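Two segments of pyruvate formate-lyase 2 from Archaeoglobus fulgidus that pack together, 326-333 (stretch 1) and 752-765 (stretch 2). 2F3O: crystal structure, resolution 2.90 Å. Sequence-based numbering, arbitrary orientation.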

# COMPACT_ATOMS: atom_id res chain seq x y z
N PHE A 326 35.47 8.47 22.90
CA PHE A 326 34.83 9.77 22.62
C PHE A 326 35.43 10.94 23.41
O PHE A 326 34.69 11.79 23.91
CB PHE A 326 33.31 9.69 22.84
CG PHE A 326 32.63 8.62 22.04
CD1 PHE A 326 32.38 7.36 22.59
CD2 PHE A 326 32.27 8.85 20.73
CE1 PHE A 326 31.77 6.37 21.83
CE2 PHE A 326 31.66 7.86 19.98
CZ PHE A 326 31.42 6.62 20.53
N SER A 327 36.77 10.98 23.50
CA SER A 327 37.49 11.95 24.34
C SER A 327 37.31 13.37 23.84
O SER A 327 37.22 13.60 22.64
CB SER A 327 38.99 11.64 24.34
OG SER A 327 39.59 11.99 25.58
N GLY A 328 37.26 14.32 24.76
CA GLY A 328 37.15 15.70 24.34
C GLY A 328 35.79 16.31 24.54
O GLY A 328 35.44 17.26 23.84
N GLN A 329 35.05 15.75 25.48
CA GLN A 329 33.78 16.31 25.93
C GLN A 329 32.78 16.55 24.79
O GLN A 329 32.30 17.67 24.58
CB GLN A 329 34.01 17.60 26.72
CG GLN A 329 34.86 17.41 27.94
CD GLN A 329 35.09 18.70 28.68
OE1 GLN A 329 35.30 19.76 28.07
NE2 GLN A 329 35.05 18.64 30.01
N ALA A 330 32.51 15.49 24.05
CA ALA A 330 31.77 15.59 22.81
C ALA A 330 30.28 15.56 23.05
O ALA A 330 29.74 14.56 23.53
CB ALA A 330 32.18 14.47 21.91
N THR A 331 29.62 16.66 22.77
CA THR A 331 28.17 16.69 22.81
C THR A 331 27.69 17.16 21.45
O THR A 331 26.97 16.45 20.76
CB THR A 331 27.64 17.60 23.93
OG1 THR A 331 28.23 18.90 23.81
CG2 THR A 331 27.98 17.01 25.28
N ASN A 332 28.10 18.38 21.10
CA ASN A 332 28.05 18.87 19.73
C ASN A 332 26.72 19.34 19.20
O ASN A 332 26.27 18.86 18.16
CB ASN A 332 28.75 17.91 18.77
CG ASN A 332 30.22 17.90 19.00
OD1 ASN A 332 30.86 18.93 18.85
ND2 ASN A 332 30.78 16.77 19.41
N GLN A 333 26.11 20.28 19.91
CA GLN A 333 24.99 21.03 19.37
C GLN A 333 25.54 21.85 18.24
O GLN A 333 26.20 22.84 18.47
CB GLN A 333 24.39 21.96 20.42
CG GLN A 333 23.59 21.26 21.49
CD GLN A 333 23.40 22.13 22.70
OE1 GLN A 333 22.62 23.07 22.68
NE2 GLN A 333 24.11 21.80 23.77
N GLY A 752 36.53 16.58 14.23
CA GLY A 752 35.22 17.00 13.78
C GLY A 752 34.54 17.95 14.73
O GLY A 752 33.44 18.43 14.46
N TRP A 753 35.20 18.25 15.85
CA TRP A 753 34.64 19.12 16.88
C TRP A 753 35.70 19.77 17.74
O TRP A 753 36.83 19.29 17.82
CB TRP A 753 33.69 18.34 17.77
CG TRP A 753 34.32 17.44 18.77
CD1 TRP A 753 34.35 17.63 20.12
CD2 TRP A 753 34.97 16.18 18.52
NE1 TRP A 753 34.98 16.57 20.73
CE2 TRP A 753 35.38 15.67 19.77
CE3 TRP A 753 35.26 15.44 17.36
CZ2 TRP A 753 36.06 14.46 19.89
CZ3 TRP A 753 35.93 14.24 17.49
CH2 TRP A 753 36.31 13.76 18.75
N SER A 754 35.32 20.85 18.41
CA SER A 754 36.22 21.56 19.33
C SER A 754 36.30 20.97 20.73
O SER A 754 35.29 20.80 21.41
CB SER A 754 35.82 23.02 19.43
OG SER A 754 36.20 23.73 18.27
N ALA A 755 37.50 20.66 21.17
CA ALA A 755 37.71 20.28 22.57
C ALA A 755 38.76 21.17 23.21
O ALA A 755 39.67 21.67 22.54
CB ALA A 755 38.13 18.86 22.65
N TYR A 756 38.64 21.37 24.52
CA TYR A 756 39.72 22.00 25.29
C TYR A 756 40.81 20.96 25.42
O TYR A 756 40.56 19.88 25.94
CB TYR A 756 39.23 22.43 26.67
CG TYR A 756 38.22 23.53 26.62
CD1 TYR A 756 38.47 24.70 25.92
CD2 TYR A 756 37.01 23.41 27.29
CE1 TYR A 756 37.54 25.72 25.88
CE2 TYR A 756 36.08 24.42 27.26
CZ TYR A 756 36.35 25.57 26.56
OH TYR A 756 35.41 26.55 26.52
N PHE A 757 42.00 21.29 24.92
CA PHE A 757 43.12 20.35 24.86
C PHE A 757 43.33 19.57 26.15
O PHE A 757 43.67 18.38 26.11
CB PHE A 757 44.40 21.09 24.49
CG PHE A 757 45.59 20.19 24.37
CD1 PHE A 757 45.84 19.52 23.19
CD2 PHE A 757 46.46 20.01 25.44
CE1 PHE A 757 46.96 18.68 23.07
CE2 PHE A 757 47.56 19.16 25.34
CZ PHE A 757 47.82 18.51 24.14
N VAL A 758 43.13 20.25 27.27
CA VAL A 758 43.23 19.69 28.63
C VAL A 758 42.30 18.49 28.87
O VAL A 758 42.63 17.57 29.62
CB VAL A 758 42.94 20.83 29.65
CG1 VAL A 758 42.73 20.29 31.07
CG2 VAL A 758 44.05 21.85 29.60
N GLU A 759 41.17 18.48 28.19
CA GLU A 759 40.18 17.42 28.35
C GLU A 759 40.35 16.20 27.45
O GLU A 759 39.54 15.30 27.48
CB GLU A 759 38.79 18.02 28.24
CG GLU A 759 38.61 19.22 29.14
CD GLU A 759 38.58 18.86 30.64
OE1 GLU A 759 38.69 19.79 31.48
OE2 GLU A 759 38.44 17.67 31.00
N LEU A 760 41.42 16.18 26.65
CA LEU A 760 41.74 15.03 25.83
C LEU A 760 42.67 14.10 26.57
O LEU A 760 43.54 14.57 27.28
CB LEU A 760 42.42 15.50 24.56
CG LEU A 760 41.56 16.41 23.71
CD1 LEU A 760 42.40 17.11 22.67
CD2 LEU A 760 40.53 15.55 23.05
N SER A 761 42.53 12.79 26.38
CA SER A 761 43.38 11.79 27.04
C SER A 761 44.82 11.85 26.54
O SER A 761 45.08 12.49 25.52
CB SER A 761 42.81 10.39 26.80
OG SER A 761 42.96 10.01 25.44
N ARG A 762 45.74 11.20 27.25
CA ARG A 762 47.17 11.17 26.85
C ARG A 762 47.40 10.63 25.45
O ARG A 762 48.10 11.29 24.69
CB ARG A 762 48.09 10.40 27.83
CG ARG A 762 47.84 10.67 29.28
CD ARG A 762 48.88 11.59 29.89
NE ARG A 762 48.52 11.91 31.28
CZ ARG A 762 48.70 11.09 32.33
NH1 ARG A 762 49.27 9.89 32.18
NH2 ARG A 762 48.32 11.49 33.54
N PRO A 763 46.82 9.44 25.11
CA PRO A 763 46.98 9.04 23.72
C PRO A 763 46.44 10.06 22.70
O PRO A 763 47.08 10.28 21.68
CB PRO A 763 46.21 7.71 23.64
CG PRO A 763 46.27 7.17 25.01
CD PRO A 763 46.08 8.39 25.86
N VAL A 764 45.31 10.70 23.01
CA VAL A 764 44.72 11.64 22.05
C VAL A 764 45.51 12.94 21.97
O VAL A 764 45.74 13.43 20.87
CB VAL A 764 43.21 11.87 22.31
CG1 VAL A 764 42.64 12.90 21.35
CG2 VAL A 764 42.45 10.57 22.14
N GLN A 765 45.98 13.45 23.11
CA GLN A 765 46.85 14.63 23.17
C GLN A 765 48.15 14.47 22.38
O GLN A 765 48.56 15.38 21.64
CB GLN A 765 47.23 14.94 24.61
CG GLN A 765 46.17 15.66 25.40
CD GLN A 765 46.66 16.08 26.76
OE1 GLN A 765 47.71 15.65 27.21
NE2 GLN A 765 45.89 16.93 27.42

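The most unusual feature of this contact is a residue with no side chain. Gly328 adopts phi/psi of 106/25, a conformation in which a CB would be jammed against the carbonyl O of Ser327, so the backbone by itself calls for glycine. The packing makes the same demand independently: an ideal CB on Gly328 would lie 3.0 Å from Leu760 CD2 and 3.1 Å from Ala755 CB. At this point the two segments lie close, with Gly328 CA 4.9 Å from Leu760 CA and 3.6 Å from Leu760 CD2. The general principle is that a glycine at a crowded crossing can satisfy both its own torsion angles and its neighbours.

The carbonyl of the same residue is also engaged. The indole of Trp753 donates a hydrogen bond from NE1 to Gly328 O, 3.2 Å long with an N-H...O angle of 154°. The acceptor lies at the edge of the ring, near its plane, where the N-H points. Ser327 O also sits at this edge, 3.1 Å from Trp753 CZ2, so two successive carbonyls of an irregular segment lie at the edge of one ring. Gly328 O is also flanked by an apolar neighbour, with Ala755 CB 3.3 Å away. Trp753 has the largest area covered, 92 Å². Ala330 adds an apolar contact, its CB 4.0 Å from Trp753 CE2, and Asn332 reaches the base of the same side chain, with OD1 3.1 Å from Trp753 CB.

In the second hydrogen bond the donor is again in the later segment, but now main chain donates to side chain. Ser761 N donates to Ser327 OG at 3.2 Å, with an angle of 145°. Ser761 is the N-cap of the helix that begins at Arg762, and its own OG accepts a weak capping bond from Val764 N at 3.5 Å. The cap residue thus faces two tasks: its side chain serves the first turn of the helix, and its backbone N-H is taken up by a serine more than 400 residues earlier in the chain. Close to this junction, Ser327 CB lies 4.2 Å from Val764 CG2.

Gln329 adds contacts with Tyr756, the last residue of the strand, and Glu759, in the 3-10 segment. Its CA-to-CB bond points sideways, yet the end of the side chain comes nearer, placing OE1 3.5 Å from Glu759 CG and 4.1 Å from Tyr756 CD2. These are packing contacts; the two hydrogen bonds between the segments come from the indole NE1 and the backbone N of Ser761.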